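Local structure of transcriptional regulator (Thermus thermophilus, 2H0A) at residues 241-246 against 254-259. The protein probably regulates transcription, as a CcpA-type repressor with a periplasmic binding protein-like core that may sense a small-molecule effector. Sequence-based numbering, arbitrary orientation.
Sequences AQLLLE and PPREVR
R256 NH2 is held by two groups: it donates to the backbone oxygen L243 O at 3.1 Å and forms a salt bridge with D92 OD2 at the start of strand 92-96. The contact belongs to the periplasmic binding protein-like fold of LacI/CcpA-type regulators. It joins helix 233-248 to the residues that lead into strand 257-265, which pairs with strand 92-96. The bond to L243 O is bent, with an N-H...O angle of 137°. L243 O lies nearly in the guanidinium plane, but the donor sits above the carbonyl plane. The L243 side chain covers one face of the same guanidinium. Its CD2 lies over the centre of the group, and the two side chains run past each other in opposite directions. R256 reaches the helix because its chain is extended at chi2 and then bends at chi3 (-61°). E246, almost one helical turn after L243, meets the edge of the guanidinium and forms a salt bridge between OE1 and R256 NH1. The modelled separation is very short for such a pair, and at this resolution its exact value is doubtful. Two carboxylates, E246 at NH1 and D92 at NH2, thus hold one arginine and probably balance its charge. L243 also touches V94 of strand 92-96 and V82 of strand 81-84. The carboxylate plane of E246 is turned 61° from the guanidinium plane of R256.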
loop_
_atom_site.group_PDB
_atom_site.type_symbol
_atom_site.label_atom_id
_atom_site.label_comp_id
_atom_site.label_asym_id
_atom_site.label_seq_id
_atom_site.Cartn_x
_atom_site.Cartn_y
_atom_site.Cartn_z
ATOM N N ALA A 241 10.584 16.915 -16.854
ATOM C CA ALA A 241 11.977 16.681 -17.193
ATOM C C ALA A 241 12.541 17.819 -18.056
ATOM O O ALA A 241 13.607 18.361 -17.756
ATOM C CB ALA A 241 12.118 15.341 -17.922
ATOM N N GLN A 242 11.822 18.183 -19.119
ATOM C CA GLN A 242 12.262 19.245 -20.021
ATOM C C GLN A 242 12.547 20.555 -19.307
ATOM O O GLN A 242 13.573 21.181 -19.546
ATOM C CB GLN A 242 11.224 19.486 -21.119
ATOM C CG GLN A 242 11.591 20.625 -22.079
ATOM C CD GLN A 242 12.814 20.334 -22.955
ATOM O OE1 GLN A 242 13.467 21.262 -23.446
ATOM N NE2 GLN A 242 13.116 19.053 -23.168
ATOM N N LEU A 243 11.633 20.974 -18.438
ATOM C CA LEU A 243 11.808 22.213 -17.689
ATOM C C LEU A 243 13.093 22.126 -16.897
ATOM O O LEU A 243 13.876 23.072 -16.869
ATOM C CB LEU A 243 10.642 22.442 -16.720
ATOM C CG LEU A 243 9.262 22.785 -17.290
ATOM C CD1 LEU A 243 8.220 22.643 -16.207
ATOM C CD2 LEU A 243 9.265 24.193 -17.843
ATOM N N LEU A 244 13.302 20.978 -16.256
ATOM C CA LEU A 244 14.492 20.745 -15.448
ATOM C C LEU A 244 15.753 20.947 -16.276
ATOM O O LEU A 244 16.679 21.633 -15.842
ATOM C CB LEU A 244 14.475 19.327 -14.881
ATOM C CG LEU A 244 15.587 19.002 -13.886
ATOM C CD1 LEU A 244 15.436 19.864 -12.649
ATOM C CD2 LEU A 244 15.526 17.537 -13.523
ATOM N N LEU A 245 15.776 20.337 -17.460
ATOM C CA LEU A 245 16.900 20.438 -18.386
ATOM C C LEU A 245 17.175 21.885 -18.717
ATOM O O LEU A 245 18.312 22.354 -18.628
ATOM C CB LEU A 245 16.594 19.716 -19.691
ATOM C CG LEU A 245 16.856 18.218 -19.800
ATOM C CD1 LEU A 245 16.466 17.760 -21.197
ATOM C CD2 LEU A 245 18.333 17.924 -19.533
ATOM N N GLU A 246 16.122 22.586 -19.122
ATOM C CA GLU A 246 16.244 23.990 -19.476
ATOM C C GLU A 246 16.936 24.711 -18.336
ATOM O O GLU A 246 17.850 25.500 -18.548
ATOM C CB GLU A 246 14.860 24.589 -19.735
ATOM C CG GLU A 246 14.308 24.273 -21.118
ATOM C CD GLU A 246 12.792 24.348 -21.188
ATOM O OE1 GLU A 246 12.174 25.022 -20.339
ATOM O OE2 GLU A 246 12.213 23.731 -22.105
ATOM N N PRO A 254 11.796 33.749 -13.641
ATOM C CA PRO A 254 11.002 33.367 -12.470
ATOM C C PRO A 254 10.348 31.986 -12.598
ATOM O O PRO A 254 10.267 31.415 -13.686
ATOM C CB PRO A 254 9.984 34.506 -12.359
ATOM C CG PRO A 254 9.803 34.931 -13.769
ATOM C CD PRO A 254 11.213 34.920 -14.315
ATOM N N PRO A 255 9.890 31.426 -11.472
ATOM C CA PRO A 255 9.240 30.114 -11.431
ATOM C C PRO A 255 8.159 29.973 -12.498
ATOM O O PRO A 255 7.186 30.728 -12.519
ATOM C CB PRO A 255 8.659 30.071 -10.022
ATOM C CG PRO A 255 9.677 30.826 -9.241
ATOM C CD PRO A 255 9.964 32.017 -10.124
ATOM N N ARG A 256 8.327 29.000 -13.383
ATOM C CA ARG A 256 7.351 28.776 -14.437
ATOM C C ARG A 256 6.242 27.843 -13.977
ATOM O O ARG A 256 6.272 27.320 -12.864
ATOM C CB ARG A 256 8.033 28.208 -15.675
ATOM C CG ARG A 256 9.026 29.160 -16.290
ATOM C CD ARG A 256 9.865 28.441 -17.312
ATOM N NE ARG A 256 10.629 27.358 -16.706
ATOM C CZ ARG A 256 11.402 26.521 -17.390
ATOM N NH1 ARG A 256 11.510 26.643 -18.705
ATOM N NH2 ARG A 256 12.068 25.562 -16.761
ATOM N N GLU A 257 5.268 27.629 -14.850
ATOM C CA GLU A 257 4.128 26.797 -14.518
ATOM C C GLU A 257 3.495 26.204 -15.780
ATOM O O GLU A 257 3.385 26.880 -16.803
ATOM C CB GLU A 257 3.135 27.668 -13.752
ATOM C CG GLU A 257 1.799 27.052 -13.465
ATOM C CD GLU A 257 0.861 28.019 -12.759
ATOM O OE1 GLU A 257 1.081 28.306 -11.560
ATOM O OE2 GLU A 257 -0.094 28.498 -13.410
ATOM N N VAL A 258 3.111 24.930 -15.710
ATOM C CA VAL A 258 2.477 24.241 -16.838
ATOM C C VAL A 258 1.316 23.375 -16.351
ATOM O O VAL A 258 1.490 22.479 -15.525
ATOM C CB VAL A 258 3.487 23.360 -17.620
ATOM C CG1 VAL A 258 2.755 22.506 -18.642
ATOM C CG2 VAL A 258 4.493 24.243 -18.340
ATOM N N ARG A 259 0.132 23.657 -16.883
ATOM C CA ARG A 259 -1.091 22.965 -16.509
ATOM C C ARG A 259 -1.633 22.031 -17.590
ATOM O O ARG A 259 -1.818 22.424 -18.748
ATOM C CB ARG A 259 -2.143 24.014 -16.127
ATOM C CG ARG A 259 -3.589 23.577 -16.175
ATOM C CD ARG A 259 -4.494 24.779 -15.894
ATOM N NE ARG A 259 -5.906 24.486 -16.120
ATOM C CZ ARG A 259 -6.469 24.357 -17.319
ATOM N NH1 ARG A 259 -5.745 24.509 -18.424
ATOM N NH2 ARG A 259 -7.754 24.040 -17.409
#